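Local coordinates for protein NAD(P)H-hydrate epimerase (Saccharomyces cerevisiae, PDB 1JZT) that catalyses the epimerization of the R- and S-forms of NAD(P)HX, the hydrated and damaged form of NAD(P)H, so that both epimers can be repaired, with potassium as cofactor, at residues Met32-Cys44 and Gly72-Tyr86. Sequence-based numbering, arbitrary orientation.
Sequences MELAGFSVAQAVC and GDGLVCARHLKLFGY
Glu33 is gripped by three N-H groups from the neighbouring helix. Arg79 meets its carboxylate end-on, NH2 reaching OE1 at 2.9 Å and NH1 reaching OE2 at 2.9 Å, both on the syn lone pairs with the two planar groups only 23° apart. His80 NE2 adds a third bond, 2.8 Å to OE2, arriving on the anti side and out of the carboxylate plane. A bend at chi2 (61°) turns the Glu33 carboxylate toward this pair. Phe37 then points its edge at one face of the His80 imidazole, CD1 lying 3.4 Å from ND1 in a T-shaped pair, while Phe84 packs its CZ against Phe37 CE1 and its CE2 against the Ala40 methyl.

Beside the polar cluster the helices cross at -55° and come very close at Gly36, whose CA is 3.5 Å from Val76 CG1; a CB here would collide with Val76. The Gly36 carbonyl oxygen also receives a CA-H...O contact from Cys77. Cys77 SG lies against Val39 CG1 at 3.5 Å, and Leu81 continues the apolar seam to Val43. Gly72 and Asp73, both in the predicted (6S)-NADPHX site, are met by Met32, a selenomethionine, whose SE rests on Gly72 CA and whose CG comes near Asp73 OD1; helix 100-111 packs on Met32 and Val76.

A glutamine in place of Glu33 would probably leave the Arg79 charge without its mate and turn an N-H toward one of the donors. One carboxylate thus takes all three N-H groups, probably offsetting the Arg79 charge and helping fix the ring that Phe37 meets, so helices 28-46 and 69-83 of this Rossmann-like domain are joined by charge as well as close packing.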
# COMPACT_ATOMS: atom_id res chain seq x y z
N MSE A 32 1.31 8.43 -8.21
CA MSE A 32 2.00 7.29 -7.63
C MSE A 32 3.05 7.74 -6.60
O MSE A 32 3.22 7.10 -5.55
CB MSE A 32 2.65 6.46 -8.74
CG MSE A 32 3.27 5.15 -8.29
SE MSE A 32 3.46 3.91 -9.79
CE MSE A 32 1.59 3.47 -10.04
N GLU A 33 3.74 8.83 -6.89
CA GLU A 33 4.74 9.36 -5.97
C GLU A 33 4.05 9.81 -4.69
O GLU A 33 4.49 9.49 -3.58
CB GLU A 33 5.46 10.55 -6.61
CG GLU A 33 6.63 11.08 -5.80
CD GLU A 33 7.74 10.06 -5.60
OE1 GLU A 33 7.91 9.16 -6.47
OE2 GLU A 33 8.45 10.16 -4.59
N LEU A 34 2.96 10.56 -4.84
CA LEU A 34 2.21 11.05 -3.69
C LEU A 34 1.59 9.89 -2.91
O LEU A 34 1.61 9.89 -1.69
CB LEU A 34 1.12 12.04 -4.14
CG LEU A 34 1.59 13.40 -4.70
CD1 LEU A 34 0.37 14.19 -5.17
CD2 LEU A 34 2.34 14.18 -3.63
N ALA A 35 1.06 8.90 -3.63
CA ALA A 35 0.45 7.74 -2.97
C ALA A 35 1.49 6.94 -2.19
O ALA A 35 1.27 6.59 -1.02
CB ALA A 35 -0.23 6.84 -4.00
N GLY A 36 2.62 6.65 -2.83
CA GLY A 36 3.68 5.91 -2.17
C GLY A 36 4.21 6.66 -0.97
O GLY A 36 4.61 6.06 0.04
N PHE A 37 4.22 7.99 -1.07
CA PHE A 37 4.70 8.82 0.03
C PHE A 37 3.77 8.63 1.22
O PHE A 37 4.22 8.43 2.36
CB PHE A 37 4.72 10.30 -0.36
CG PHE A 37 5.19 11.21 0.75
CD1 PHE A 37 6.55 11.44 0.94
CD2 PHE A 37 4.29 11.76 1.65
CE1 PHE A 37 7.01 12.20 2.01
CE2 PHE A 37 4.74 12.53 2.74
CZ PHE A 37 6.10 12.74 2.91
N SER A 38 2.47 8.67 0.96
CA SER A 38 1.45 8.50 2.00
C SER A 38 1.67 7.21 2.78
O SER A 38 1.70 7.21 4.00
CB SER A 38 0.05 8.47 1.37
OG SER A 38 -0.32 9.73 0.88
N VAL A 39 1.81 6.11 2.05
CA VAL A 39 2.04 4.81 2.68
C VAL A 39 3.26 4.85 3.58
O VAL A 39 3.22 4.38 4.72
CB VAL A 39 2.24 3.70 1.64
CG1 VAL A 39 2.51 2.37 2.34
CG2 VAL A 39 1.01 3.59 0.75
N ALA A 40 4.37 5.38 3.08
CA ALA A 40 5.60 5.48 3.87
C ALA A 40 5.37 6.30 5.14
O ALA A 40 5.81 5.93 6.24
CB ALA A 40 6.70 6.11 3.05
N GLN A 41 4.68 7.43 5.00
CA GLN A 41 4.39 8.27 6.16
C GLN A 41 3.56 7.50 7.21
O GLN A 41 3.79 7.64 8.42
CB GLN A 41 3.68 9.56 5.72
CG GLN A 41 3.58 10.66 6.78
CD GLN A 41 3.12 11.99 6.21
OE1 GLN A 41 2.07 12.08 5.57
NE2 GLN A 41 3.91 13.04 6.43
N ALA A 42 2.61 6.68 6.77
CA ALA A 42 1.77 5.89 7.69
C ALA A 42 2.61 4.88 8.46
O ALA A 42 2.42 4.67 9.67
CB ALA A 42 0.66 5.16 6.92
N VAL A 43 3.55 4.24 7.76
CA VAL A 43 4.43 3.26 8.39
C VAL A 43 5.31 3.93 9.44
O VAL A 43 5.47 3.42 10.55
CB VAL A 43 5.34 2.59 7.34
CG1 VAL A 43 6.40 1.74 8.02
CG2 VAL A 43 4.49 1.75 6.39
N CYS A 44 5.87 5.08 9.08
CA CYS A 44 6.72 5.83 9.99
C CYS A 44 5.93 6.29 11.22
O CYS A 44 6.45 6.29 12.34
CB CYS A 44 7.32 7.04 9.25
SG CYS A 44 8.40 8.11 10.24
N GLY A 72 3.44 -0.53 -7.88
CA GLY A 72 4.16 0.70 -8.16
C GLY A 72 4.17 1.61 -6.94
O GLY A 72 5.20 2.20 -6.61
N ASP A 73 3.02 1.72 -6.28
CA ASP A 73 2.91 2.55 -5.08
C ASP A 73 3.89 2.02 -4.04
O ASP A 73 4.50 2.79 -3.29
CB ASP A 73 1.48 2.50 -4.50
CG ASP A 73 0.45 3.22 -5.36
OD1 ASP A 73 0.84 3.95 -6.30
OD2 ASP A 73 -0.75 3.07 -5.10
N GLY A 74 4.05 0.70 -3.99
CA GLY A 74 4.98 0.10 -3.05
C GLY A 74 6.43 0.44 -3.34
O GLY A 74 7.22 0.64 -2.42
N LEU A 75 6.78 0.49 -4.62
CA LEU A 75 8.15 0.81 -5.02
C LEU A 75 8.52 2.23 -4.56
O LEU A 75 9.65 2.48 -4.13
CB LEU A 75 8.31 0.70 -6.55
CG LEU A 75 8.01 -0.68 -7.15
CD1 LEU A 75 8.26 -0.67 -8.67
CD2 LEU A 75 8.88 -1.72 -6.48
N VAL A 76 7.55 3.14 -4.65
CA VAL A 76 7.75 4.53 -4.21
C VAL A 76 7.90 4.53 -2.69
O VAL A 76 8.81 5.15 -2.14
CB VAL A 76 6.54 5.41 -4.59
CG1 VAL A 76 6.64 6.77 -3.90
CG2 VAL A 76 6.48 5.59 -6.10
N CYS A 77 6.99 3.84 -2.01
CA CYS A 77 6.99 3.74 -0.55
C CYS A 77 8.35 3.29 -0.02
O CYS A 77 8.87 3.85 0.93
CB CYS A 77 5.92 2.74 -0.11
SG CYS A 77 5.97 2.31 1.64
N ALA A 78 8.91 2.26 -0.65
CA ALA A 78 10.20 1.73 -0.25
C ALA A 78 11.31 2.77 -0.27
O ALA A 78 12.17 2.79 0.61
CB ALA A 78 10.56 0.55 -1.15
N ARG A 79 11.31 3.64 -1.28
CA ARG A 79 12.34 4.69 -1.39
C ARG A 79 12.18 5.72 -0.27
O ARG A 79 13.17 6.13 0.33
CB ARG A 79 12.26 5.36 -2.78
CG ARG A 79 13.04 6.69 -2.92
CD ARG A 79 13.25 7.04 -4.40
NE ARG A 79 12.04 6.78 -5.18
CZ ARG A 79 10.98 7.57 -5.22
NH1 ARG A 79 10.95 8.70 -4.52
NH2 ARG A 79 9.92 7.21 -5.94
N HIS A 80 10.95 6.13 0.02
CA HIS A 80 10.76 7.10 1.09
C HIS A 80 11.13 6.51 2.45
O HIS A 80 11.70 7.21 3.29
CB HIS A 80 9.32 7.62 1.10
CG HIS A 80 9.05 8.61 0.01
ND1 HIS A 80 9.51 9.91 0.06
CD2 HIS A 80 8.46 8.47 -1.20
CE1 HIS A 80 9.22 10.53 -1.07
NE2 HIS A 80 8.58 9.67 -1.85
N LEU A 81 10.84 5.23 2.66
CA LEU A 81 11.18 4.58 3.92
C LEU A 81 12.69 4.55 4.11
O LEU A 81 13.18 4.67 5.24
CB LEU A 81 10.64 3.15 3.94
CG LEU A 81 9.13 3.01 4.14
CD1 LEU A 81 8.73 1.54 3.99
CD2 LEU A 81 8.76 3.53 5.52
N LYS A 82 13.42 4.39 3.02
CA LYS A 82 14.88 4.38 3.09
C LYS A 82 15.32 5.78 3.52
O LYS A 82 16.16 5.92 4.40
CB LYS A 82 15.48 4.02 1.73
CG LYS A 82 16.99 3.94 1.71
CD LYS A 82 17.49 2.75 2.52
CE LYS A 82 19.01 2.68 2.53
NZ LYS A 82 19.46 1.50 3.31
N LEU A 83 14.74 6.80 2.91
CA LEU A 83 15.08 8.17 3.26
C LEU A 83 14.68 8.48 4.70
O LEU A 83 15.38 9.22 5.40
CB LEU A 83 14.40 9.15 2.29
CG LEU A 83 15.10 9.25 0.93
CD1 LEU A 83 14.10 9.58 -0.16
CD2 LEU A 83 16.21 10.29 0.99
N PHE A 84 13.57 7.90 5.15
CA PHE A 84 13.08 8.12 6.51
C PHE A 84 13.90 7.42 7.59
O PHE A 84 13.66 7.62 8.78
CB PHE A 84 11.61 7.68 6.63
CG PHE A 84 10.64 8.51 5.82
CD1 PHE A 84 10.99 9.78 5.37
CD2 PHE A 84 9.37 8.02 5.52
CE1 PHE A 84 10.09 10.55 4.63
CE2 PHE A 84 8.46 8.78 4.78
CZ PHE A 84 8.83 10.05 4.33
N GLY A 85 14.87 6.60 7.19
CA GLY A 85 15.70 5.94 8.18
C GLY A 85 15.45 4.46 8.40
O GLY A 85 16.08 3.85 9.26
N TYR A 86 14.53 3.87 7.64
CA TYR A 86 14.23 2.45 7.78
C TYR A 86 15.11 1.59 6.86
O TYR A 86 15.85 2.12 6.03
CB TYR A 86 12.75 2.16 7.49
CG TYR A 86 11.81 2.82 8.48
CD1 TYR A 86 11.55 4.19 8.41
CD2 TYR A 86 11.21 2.08 9.50
CE1 TYR A 86 10.73 4.81 9.35
CE2 TYR A 86 10.39 2.69 10.44
CZ TYR A 86 10.15 4.05 10.37
OH TYR A 86 9.37 4.67 11.31